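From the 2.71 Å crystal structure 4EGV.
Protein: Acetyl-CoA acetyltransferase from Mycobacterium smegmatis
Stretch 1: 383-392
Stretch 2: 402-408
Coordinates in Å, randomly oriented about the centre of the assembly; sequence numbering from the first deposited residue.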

# COMPACT_ATOMS: atom_id res chain seq x y z
N TYR A 383 1.86 -4.20 6.24
CA TYR A 383 0.54 -3.73 6.61
C TYR A 383 -0.63 -4.50 5.99
O TYR A 383 -1.54 -4.89 6.69
N SER A 384 -0.61 -4.71 4.68
CA SER A 384 -1.73 -5.38 4.00
C SER A 384 -2.00 -6.81 4.44
O SER A 384 -2.99 -7.39 4.07
N MSE A 385 -1.14 -7.41 5.22
CA MSE A 385 -1.45 -8.75 5.64
C MSE A 385 -2.42 -8.76 6.80
O MSE A 385 -3.15 -9.72 7.00
N HIS A 386 -2.37 -7.69 7.58
CA HIS A 386 -3.37 -7.38 8.57
C HIS A 386 -4.76 -7.08 7.93
O HIS A 386 -5.78 -7.50 8.43
N GLY A 387 -4.73 -6.33 6.82
CA GLY A 387 -5.87 -6.11 5.95
C GLY A 387 -6.54 -7.37 5.48
O GLY A 387 -7.75 -7.53 5.65
N ILE A 388 -5.75 -8.27 4.90
CA ILE A 388 -6.21 -9.58 4.49
C ILE A 388 -6.80 -10.38 5.64
O ILE A 388 -7.85 -11.02 5.50
N ALA A 389 -6.13 -10.37 6.78
CA ALA A 389 -6.65 -11.08 7.93
C ALA A 389 -8.02 -10.51 8.36
O ALA A 389 -8.93 -11.27 8.55
N GLU A 390 -8.15 -9.20 8.44
CA GLU A 390 -9.41 -8.57 8.81
C GLU A 390 -10.53 -8.83 7.79
O GLU A 390 -11.67 -9.07 8.18
N ALA A 391 -10.18 -8.74 6.50
CA ALA A 391 -11.06 -9.13 5.38
C ALA A 391 -11.58 -10.52 5.51
O ALA A 391 -12.76 -10.71 5.38
N VAL A 392 -10.70 -11.47 5.76
CA VAL A 392 -11.07 -12.89 5.92
C VAL A 392 -11.99 -13.15 7.10
O VAL A 392 -12.90 -13.90 6.96
N PHE A 402 -18.68 -9.74 -0.27
CA PHE A 402 -17.36 -9.60 -0.88
C PHE A 402 -16.56 -8.49 -0.27
O PHE A 402 -17.10 -7.46 -0.02
N ALA A 403 -15.25 -8.72 -0.06
CA ALA A 403 -14.27 -7.70 0.51
C ALA A 403 -13.04 -7.45 -0.38
O ALA A 403 -12.36 -8.37 -0.79
N LEU A 404 -12.77 -6.18 -0.66
CA LEU A 404 -11.64 -5.81 -1.49
C LEU A 404 -10.44 -5.32 -0.65
O LEU A 404 -10.59 -4.48 0.25
N VAL A 405 -9.26 -5.84 -0.95
CA VAL A 405 -8.05 -5.38 -0.32
C VAL A 405 -7.17 -4.76 -1.39
O VAL A 405 -6.94 -5.36 -2.40
N GLY A 406 -6.66 -3.55 -1.17
CA GLY A 406 -5.69 -2.96 -2.08
C GLY A 406 -4.36 -2.72 -1.40
O GLY A 406 -4.32 -2.14 -0.34
N ALA A 407 -3.28 -3.15 -2.04
CA ALA A 407 -1.93 -3.09 -1.45
C ALA A 407 -0.96 -2.28 -2.27
O ALA A 407 -0.66 -2.64 -3.37
N ASN A 408 -0.37 -1.24 -1.70
CA ASN A 408 0.62 -0.34 -2.30
C ASN A 408 2.04 -0.49 -1.69
O ASN A 408 2.11 -0.70 -0.54

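Helix 383-392 lies antiparallel to strand 402-408, at 177° between their directions. The axes approach to 8.7 Å, and alanine, serine and glycine make up much of the contact. About 241 Å² is buried, both sides summed.

The strand alternates. Ala403, Val405 and Ala407 point their CA-to-CB bonds toward the helix, while Leu404 points away. From the helix, Ser384 and Ala391 point toward the strand and Ile388 points sideways. Met385, present as selenomethionine, and Val392 point away and make no contact.

The apolar contacts centre on Val405, which has the largest covered area of any residue here. Its chi1 is t. This sends CG1 to Ile388, where Val405 CG1 and Ile388 CG1 are 4.0 Å apart. Ile388 has chi1 m and chi2 t. Val405 CG2 meets the next helical turn, 3.9 Å from Ala391 CB. The same methyl of Ala391 also reaches the strand's alanine, with Ala391 CB 4.2 Å from Ala403 CB. One helix methyl thus touches two inward-facing strand residues.

Gly387 has no side chain. An ideal CB there would point toward the strand, at an ordinary 3.8 Å from Val405 CG1, but would be crowded by Ser384 O at 3.3 Å. The glycine still touches through its backbone, with Gly387 O 4.2 Å from Val405 CG2. That oxygen also accepts the helical hydrogen bond from Ala391 N, at 2.8 Å between Ala391 N and Gly387 O.

Ser384 brings the polar group into the contact. Its chi1 is m, at -88°. Ser384 OG packs 3.3 Å from Ala407 CB, a van der Waals contact. Ser384 OG is also 3.7 Å from Gly406 O, but no hydrogen bond forms. No hydrogen bond crosses between the stretches; the contacts here are van der Waals packing, each involving at least one side chain. Tyr383 OH and Asn408 ND2 are hydrogen-bonded elsewhere in the structure.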

# COMPACT_ATOMS: atom_id res chain seq x y z
CB TYR A 383 0.37 -2.26 6.29
CG TYR A 383 -1.09 -1.87 6.40
CD1 TYR A 383 -1.66 -1.58 7.65
CD2 TYR A 383 -1.92 -1.84 5.26
CE1 TYR A 383 -2.95 -1.27 7.76
CE2 TYR A 383 -3.24 -1.52 5.39
CZ TYR A 383 -3.75 -1.24 6.64
OH TYR A 383 -5.06 -0.90 6.79
CB SER A 384 -1.61 -5.32 2.46
OG SER A 384 -2.19 -4.15 1.93
CB MSE A 385 -0.21 -9.45 6.05
CG MSE A 385 -0.45 -10.89 6.25
SE MSE A 385 1.13 -11.71 5.82
CE MSE A 385 2.33 -10.98 7.13
CB HIS A 386 -2.86 -6.23 9.43
CG HIS A 386 -1.67 -6.60 10.26
ND1 HIS A 386 -1.78 -7.32 11.43
CD2 HIS A 386 -0.34 -6.39 10.06
CE1 HIS A 386 -0.58 -7.52 11.93
NE2 HIS A 386 0.30 -6.97 11.13
CB ILE A 388 -5.11 -10.37 3.75
CG1 ILE A 388 -4.66 -9.59 2.52
CG2 ILE A 388 -5.59 -11.75 3.36
CD1 ILE A 388 -3.44 -10.14 1.78
CB ALA A 389 -5.66 -11.12 9.07
CB GLU A 390 -9.28 -7.06 9.05
CG GLU A 390 -8.63 -6.62 10.33
CD GLU A 390 -9.09 -7.36 11.60
OE1 GLU A 390 -10.18 -7.99 11.63
OE2 GLU A 390 -8.32 -7.28 12.60
CB ALA A 391 -10.36 -8.99 4.06
CB VAL A 392 -9.81 -13.81 5.99
CG1 VAL A 392 -10.10 -15.08 6.69
CG2 VAL A 392 -9.24 -14.09 4.62
CB PHE A 402 -17.49 -9.34 -2.37
CG PHE A 402 -17.91 -10.53 -3.17
CD1 PHE A 402 -16.99 -11.27 -3.88
CD2 PHE A 402 -19.25 -10.91 -3.20
CE1 PHE A 402 -17.39 -12.38 -4.62
CE2 PHE A 402 -19.66 -12.02 -3.92
CZ PHE A 402 -18.73 -12.75 -4.65
CB ALA A 403 -13.81 -8.12 1.90
CB LEU A 404 -12.08 -4.77 -2.52
CG LEU A 404 -11.13 -4.38 -3.64
CD1 LEU A 404 -11.88 -4.11 -4.89
CD2 LEU A 404 -10.29 -3.16 -3.27
CB VAL A 405 -7.30 -6.55 0.43
CG1 VAL A 405 -5.99 -6.12 1.02
CG2 VAL A 405 -8.16 -7.11 1.52
CB ALA A 407 -1.39 -4.52 -1.23
CB ASN A 408 0.10 1.05 -1.99
CG ASN A 408 0.75 2.11 -2.79
OD1 ASN A 408 0.44 2.27 -3.92
ND2 ASN A 408 1.61 2.86 -2.19